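Local coordinates for uncharacterized protein (Porphyromonas gingivalis, PDB 1ZBS), which is of unknown function but is probably an N-acetylglucosamine kinase, a sugar kinase with the ASKHA fold that would phosphorylate its sugar using ATP, at residues A[96-101]-A[121-126]; A[152-157]-A[210-215]. One frame throughout, in Å; residues are numbered along the deposited sequence.

In the fold
Contact 1 joins helix 97-105 to strand 120-125 near the middle of the chain, its centre about 11 Å from the chain's centre; contact 2 pairs helices 147-159 and 210-229 about 22 Å from it, beside the second subunit. They follow one another in sequence, with centres about 28 Å apart and nearest atoms about 13 Å apart. Helix 210-229 bridges that gap: its first turn packs in contact 2, and near its far end the carbonyl of Asn227 bonds the hydroxyl of Ser122 in contact 1. No sugar or nucleotide marks an active site; in ASKHA relatives these bind in the cleft between the two domains.

Contact 1. Residues A[96-101]-A[121-126]; sequences GDMLGA and NSCLFD
Ser122 meets Met98 through its backbone, Ser122 N lying 3.6 Å from Met98 SE, while its side chain leaves the strand on the face away from the helix, where OG is gripped twice, by the hydroxyl of Tyr231 and the carbonyl oxygen of Asn227. The contact is a helix-on-sheet packing of the ASKHA fold: helix 97-105 leaves strand 91-95, the last strand of the first sheet, and lies against strand 120-125 of the second. The short segments approach to 8.9 Å between axes, with their directions 58° apart. Asn121, Cys123 and Phe125, on the strand face opposite Ser122, receive the helix.

Met98, a selenomethionine here, carries most of the contact. CG stands anti to the backbone N (chi1 -173°), and from there the chain bends twice. Its selenium settles over the flat face of the Asn121 amide, with Met98 SE 3.6 Å above Asn121 CG, and with ND2 and OD1 of the amide within 4.0 Å of the selenium. ND2 of that amide also makes a weak hydrogen bond to Asn133 OD1, which would help to keep the plate from turning. Further along the strand, Met98 CG meets Cys123 CB at 3.7 Å, and the terminal methyl follows, Met98 CE to Cys123 SG being 3.8 Å. Ala113 and Ile115 of strand 111-116 extend the bed beneath this side chain. One residue later in the helix, Leu99 CD1 comes to 4.0 Å from Phe125 CE2 on the aromatic ring.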
loop_
_atom_site.group_PDB
_atom_site.type_symbol
_atom_site.label_atom_id
_atom_site.label_comp_id
_atom_site.label_asym_id
_atom_site.label_seq_id
_atom_site.Cartn_x
_atom_site.Cartn_y
_atom_site.Cartn_z
ATOM N N GLY A 96 -1.831 -24.595 -6.983
ATOM C CA GLY A 96 -2.220 -23.297 -6.462
ATOM C C GLY A 96 -3.641 -23.253 -5.933
ATOM O O GLY A 96 -4.480 -24.085 -6.294
ATOM N N ASP A 97 -3.916 -22.277 -5.075
ATOM C CA ASP A 97 -5.241 -22.131 -4.502
ATOM C C ASP A 97 -6.282 -21.674 -5.521
ATOM O O ASP A 97 -7.475 -21.948 -5.365
ATOM C CB ASP A 97 -5.215 -21.159 -3.314
ATOM C CG ASP A 97 -4.640 -19.794 -3.669
ATOM O OD1 ASP A 97 -4.877 -18.846 -2.893
ATOM O OD2 ASP A 97 -3.946 -19.659 -4.705
HETATM N N MSE A 98 -5.832 -20.983 -6.564
HETATM C CA MSE A 98 -6.737 -20.493 -7.597
HETATM C C MSE A 98 -7.331 -21.693 -8.331
HETATM O O MSE A 98 -8.529 -21.735 -8.613
HETATM C CB MSE A 98 -5.978 -19.590 -8.577
HETATM C CG MSE A 98 -6.852 -18.881 -9.604
HETATM SE SE MSE A 98 -8.149 -17.641 -8.852
HETATM C CE MSE A 98 -9.654 -18.845 -8.597
ATOM N N LEU A 99 -6.482 -22.675 -8.615
ATOM C CA LEU A 99 -6.903 -23.879 -9.302
ATOM C C LEU A 99 -7.847 -24.685 -8.411
ATOM O O LEU A 99 -8.817 -25.288 -8.883
ATOM C CB LEU A 99 -5.681 -24.720 -9.672
ATOM C CG LEU A 99 -5.970 -26.115 -10.234
ATOM C CD1 LEU A 99 -6.835 -26.006 -11.484
ATOM C CD2 LEU A 99 -4.656 -26.817 -10.538
ATOM N N GLY A 100 -7.542 -24.702 -7.120
ATOM C CA GLY A 100 -8.374 -25.419 -6.177
ATOM C C GLY A 100 -9.756 -24.798 -6.137
ATOM O O GLY A 100 -10.760 -25.497 -5.998
ATOM N N ALA A 101 -9.817 -23.479 -6.270
ATOM C CA ALA A 101 -11.097 -22.792 -6.249
ATOM C C ALA A 101 -11.897 -23.105 -7.504
ATOM O O ALA A 101 -13.093 -23.369 -7.434
ATOM C CB ALA A 101 -10.895 -21.290 -6.113
ATOM N N ASN A 121 -8.183 -12.687 -6.382
ATOM C CA ASN A 121 -7.600 -13.421 -7.481
ATOM C C ASN A 121 -8.689 -13.821 -8.495
ATOM O O ASN A 121 -9.876 -13.802 -8.178
ATOM C CB ASN A 121 -6.884 -14.661 -6.929
ATOM C CG ASN A 121 -5.752 -15.118 -7.817
ATOM O OD1 ASN A 121 -4.886 -15.895 -7.394
ATOM N ND2 ASN A 121 -5.747 -14.640 -9.059
ATOM N N SER A 122 -8.288 -14.155 -9.719
ATOM C CA SER A 122 -9.243 -14.595 -10.728
ATOM C C SER A 122 -8.539 -15.439 -11.777
ATOM O O SER A 122 -7.316 -15.394 -11.899
ATOM C CB SER A 122 -9.952 -13.406 -11.410
ATOM O OG SER A 122 -9.076 -12.662 -12.238
ATOM N N CYS A 123 -9.321 -16.216 -12.523
ATOM C CA CYS A 123 -8.782 -17.059 -13.578
ATOM C C CYS A 123 -9.894 -17.521 -14.505
ATOM O O CYS A 123 -11.060 -17.610 -14.114
ATOM C CB CYS A 123 -8.110 -18.294 -12.987
ATOM S SG CYS A 123 -9.292 -19.511 -12.348
ATOM N N LEU A 124 -9.522 -17.812 -15.740
ATOM C CA LEU A 124 -10.473 -18.317 -16.707
ATOM C C LEU A 124 -10.186 -19.814 -16.676
ATOM O O LEU A 124 -9.041 -20.228 -16.867
ATOM C CB LEU A 124 -10.180 -17.746 -18.096
ATOM C CG LEU A 124 -11.337 -17.529 -19.084
ATOM C CD1 LEU A 124 -10.781 -17.688 -20.501
ATOM C CD2 LEU A 124 -12.464 -18.518 -18.850
ATOM N N PHE A 125 -11.212 -20.616 -16.397
ATOM C CA PHE A 125 -11.077 -22.077 -16.324
ATOM C C PHE A 125 -11.724 -22.678 -17.568
ATOM O O PHE A 125 -12.808 -22.256 -17.956
ATOM C CB PHE A 125 -11.798 -22.605 -15.075
ATOM C CG PHE A 125 -11.408 -24.005 -14.689
ATOM C CD1 PHE A 125 -12.375 -24.943 -14.332
ATOM C CD2 PHE A 125 -10.070 -24.383 -14.660
ATOM C CE1 PHE A 125 -12.008 -26.238 -13.950
ATOM C CE2 PHE A 125 -9.694 -25.673 -14.279
ATOM C CZ PHE A 125 -10.666 -26.601 -13.925
ATOM N N ASP A 126 -11.076 -23.651 -18.204
ATOM C CA ASP A 126 -11.666 -24.261 -19.402
ATOM C C ASP A 126 -12.329 -25.579 -19.067
ATOM O O ASP A 126 -12.841 -26.273 -19.949
ATOM C CB ASP A 126 -10.620 -24.462 -20.505
ATOM C CG ASP A 126 -9.666 -25.623 -20.234
ATOM O OD1 ASP A 126 -8.684 -25.758 -21.008
ATOM O OD2 ASP A 126 -9.872 -26.409 -19.276
#

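Contact 2. Residues A[152-157]-A[210-215]; sequences RLFIGS and PAVYSL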
loop_
_atom_site.group_PDB
_atom_site.type_symbol
_atom_site.label_atom_id
_atom_site.label_comp_id
_atom_site.label_asym_id
_atom_site.label_seq_id
_atom_site.Cartn_x
_atom_site.Cartn_y
_atom_site.Cartn_z
ATOM N N ARG A 152 -7.623 -1.094 4.075
ATOM C CA ARG A 152 -6.846 0.136 3.967
ATOM C C ARG A 152 -7.689 1.290 3.430
ATOM O O ARG A 152 -7.521 2.437 3.857
ATOM C CB ARG A 152 -5.590 -0.040 3.108
ATOM C CG ARG A 152 -5.819 -0.218 1.629
ATOM C CD ARG A 152 -4.540 0.122 0.868
ATOM N NE ARG A 152 -4.450 -0.629 -0.374
ATOM C CZ ARG A 152 -4.922 -0.219 -1.541
ATOM N NH1 ARG A 152 -5.521 0.956 -1.643
ATOM N NH2 ARG A 152 -4.801 -0.999 -2.606
ATOM N N LEU A 153 -8.598 0.996 2.506
ATOM C CA LEU A 153 -9.463 2.040 1.974
ATOM C C LEU A 153 -10.297 2.580 3.137
ATOM O O LEU A 153 -10.349 3.788 3.387
ATOM C CB LEU A 153 -10.388 1.484 0.873
ATOM C CG LEU A 153 -9.737 1.072 -0.452
ATOM C CD1 LEU A 153 -10.794 0.489 -1.389
ATOM C CD2 LEU A 153 -9.064 2.286 -1.118
ATOM N N PHE A 154 -10.927 1.670 3.867
ATOM C CA PHE A 154 -11.764 2.053 4.993
ATOM C C PHE A 154 -11.065 2.888 6.077
ATOM O O PHE A 154 -11.516 3.991 6.387
ATOM C CB PHE A 154 -12.379 0.807 5.620
ATOM C CG PHE A 154 -13.269 1.104 6.783
ATOM C CD1 PHE A 154 -14.497 1.722 6.597
ATOM C CD2 PHE A 154 -12.873 0.776 8.069
ATOM C CE1 PHE A 154 -15.313 2.006 7.682
ATOM C CE2 PHE A 154 -13.680 1.058 9.158
ATOM C CZ PHE A 154 -14.902 1.672 8.964
ATOM N N ILE A 155 -9.976 2.387 6.659
ATOM C CA ILE A 155 -9.322 3.154 7.708
ATOM C C ILE A 155 -8.757 4.477 7.169
ATOM O O ILE A 155 -8.699 5.480 7.886
ATOM C CB ILE A 155 -8.225 2.314 8.460
ATOM C CG1 ILE A 155 -6.938 2.262 7.670
ATOM C CG2 ILE A 155 -8.722 0.897 8.718
ATOM C CD1 ILE A 155 -5.966 3.326 8.120
ATOM N N GLY A 156 -8.378 4.495 5.895
ATOM C CA GLY A 156 -7.853 5.718 5.307
ATOM C C GLY A 156 -8.903 6.817 5.356
ATOM O O GLY A 156 -8.686 7.881 5.940
ATOM N N SER A 157 -10.056 6.556 4.751
ATOM C CA SER A 157 -11.128 7.539 4.738
ATOM C C SER A 157 -11.636 7.817 6.150
ATOM O O SER A 157 -11.997 8.944 6.488
ATOM C CB SER A 157 -12.280 7.039 3.876
ATOM O OG SER A 157 -12.732 5.802 4.378
ATOM N N PRO A 210 -24.170 4.581 4.271
ATOM C CA PRO A 210 -23.856 4.903 2.871
ATOM C C PRO A 210 -22.371 4.866 2.512
ATOM O O PRO A 210 -21.948 4.082 1.662
ATOM C CB PRO A 210 -24.444 6.304 2.704
ATOM C CG PRO A 210 -25.648 6.245 3.578
ATOM C CD PRO A 210 -25.109 5.572 4.827
ATOM N N ALA A 211 -21.595 5.730 3.161
ATOM C CA ALA A 211 -20.159 5.824 2.924
ATOM C C ALA A 211 -19.459 4.468 2.943
ATOM O O ALA A 211 -18.551 4.221 2.156
ATOM C CB ALA A 211 -19.534 6.745 3.960
ATOM N N VAL A 212 -19.883 3.595 3.849
ATOM C CA VAL A 212 -19.295 2.265 3.985
ATOM C C VAL A 212 -19.689 1.373 2.813
ATOM O O VAL A 212 -18.834 0.745 2.190
ATOM C CB VAL A 212 -19.751 1.596 5.310
ATOM C CG1 VAL A 212 -19.203 0.184 5.413
ATOM C CG2 VAL A 212 -19.277 2.428 6.494
ATOM N N TYR A 213 -20.990 1.328 2.524
ATOM C CA TYR A 213 -21.525 0.515 1.437
ATOM C C TYR A 213 -20.935 0.888 0.068
ATOM O O TYR A 213 -20.517 0.012 -0.685
ATOM C CB TYR A 213 -23.062 0.623 1.400
ATOM C CG TYR A 213 -23.722 -0.302 0.393
ATOM C CD1 TYR A 213 -23.744 0.012 -0.967
ATOM C CD2 TYR A 213 -24.266 -1.523 0.793
ATOM C CE1 TYR A 213 -24.285 -0.873 -1.907
ATOM C CE2 TYR A 213 -24.808 -2.416 -0.137
ATOM C CZ TYR A 213 -24.811 -2.085 -1.485
ATOM O OH TYR A 213 -25.308 -2.979 -2.409
ATOM N N SER A 214 -20.891 2.175 -0.257
ATOM C CA SER A 214 -20.349 2.574 -1.544
ATOM C C SER A 214 -18.855 2.242 -1.618
ATOM O O SER A 214 -18.325 1.968 -2.696
ATOM C CB SER A 214 -20.566 4.065 -1.791
ATOM O OG SER A 214 -19.706 4.843 -0.983
ATOM N N LEU A 215 -18.175 2.265 -0.473
ATOM C CA LEU A 215 -16.753 1.936 -0.442
ATOM C C LEU A 215 -16.559 0.467 -0.839
ATOM O O LEU A 215 -15.708 0.147 -1.671
ATOM C CB LEU A 215 -16.166 2.201 0.950
ATOM C CG LEU A 215 -14.688 1.839 1.172
ATOM C CD1 LEU A 215 -14.080 2.744 2.260
ATOM C CD2 LEU A 215 -14.576 0.371 1.571
#
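Leu215 sets its CD1 methyl against the backbone of the facing helix, and Phe154 turns its ring edge, not a face, to that methyl. These two side chains organise an antiparallel helix pair, helix 147-159 against the first turns of helix 210-229, in the helical part of this ASKHA-fold protein. The short segments run at 148° to each other, with axes 10.8 Å apart at closest approach, a spacing bridged here by the Leu215 side chain.

The CA-CB bond of Leu215 points toward the facing helix, with CG anti to the backbone N (chi1 177°). CD1 does the touching. Leu215 CD1 lies 3.6 Å from Phe154 CA, and the same methyl is 3.9 Å from Leu153 C. Leu153 CB borders it as well, while Ser157 OG closes in from the next turn, 4.0 Å from Leu215 CD1. The methyl thus rests on the helix surface itself, between the side chains that spring from it.

Relative to the Phe154 ring, that methyl sits near the ring plane. The ring reaches on toward Val212, which it crosses obliquely; Phe154 CE1 is 4.2 Å from Val212 CG2. Ile203 of helix 200-204 touches both of these residues, and Met163 packs against Val212 and Ser157. From the other side of its helix, Ile155 points away from Leu215 and meets Leu141 of the second subunit.

No hydrogen bond or salt bridge joins the two segments. The contact is mainly van der Waals, and its one hydroxyl looks to its own helix, Ser157 OG lying 3.0 Å from Phe154 O and 3.3 Å from Leu153 O, so between these segments shape fit probably matters more than directional bonding.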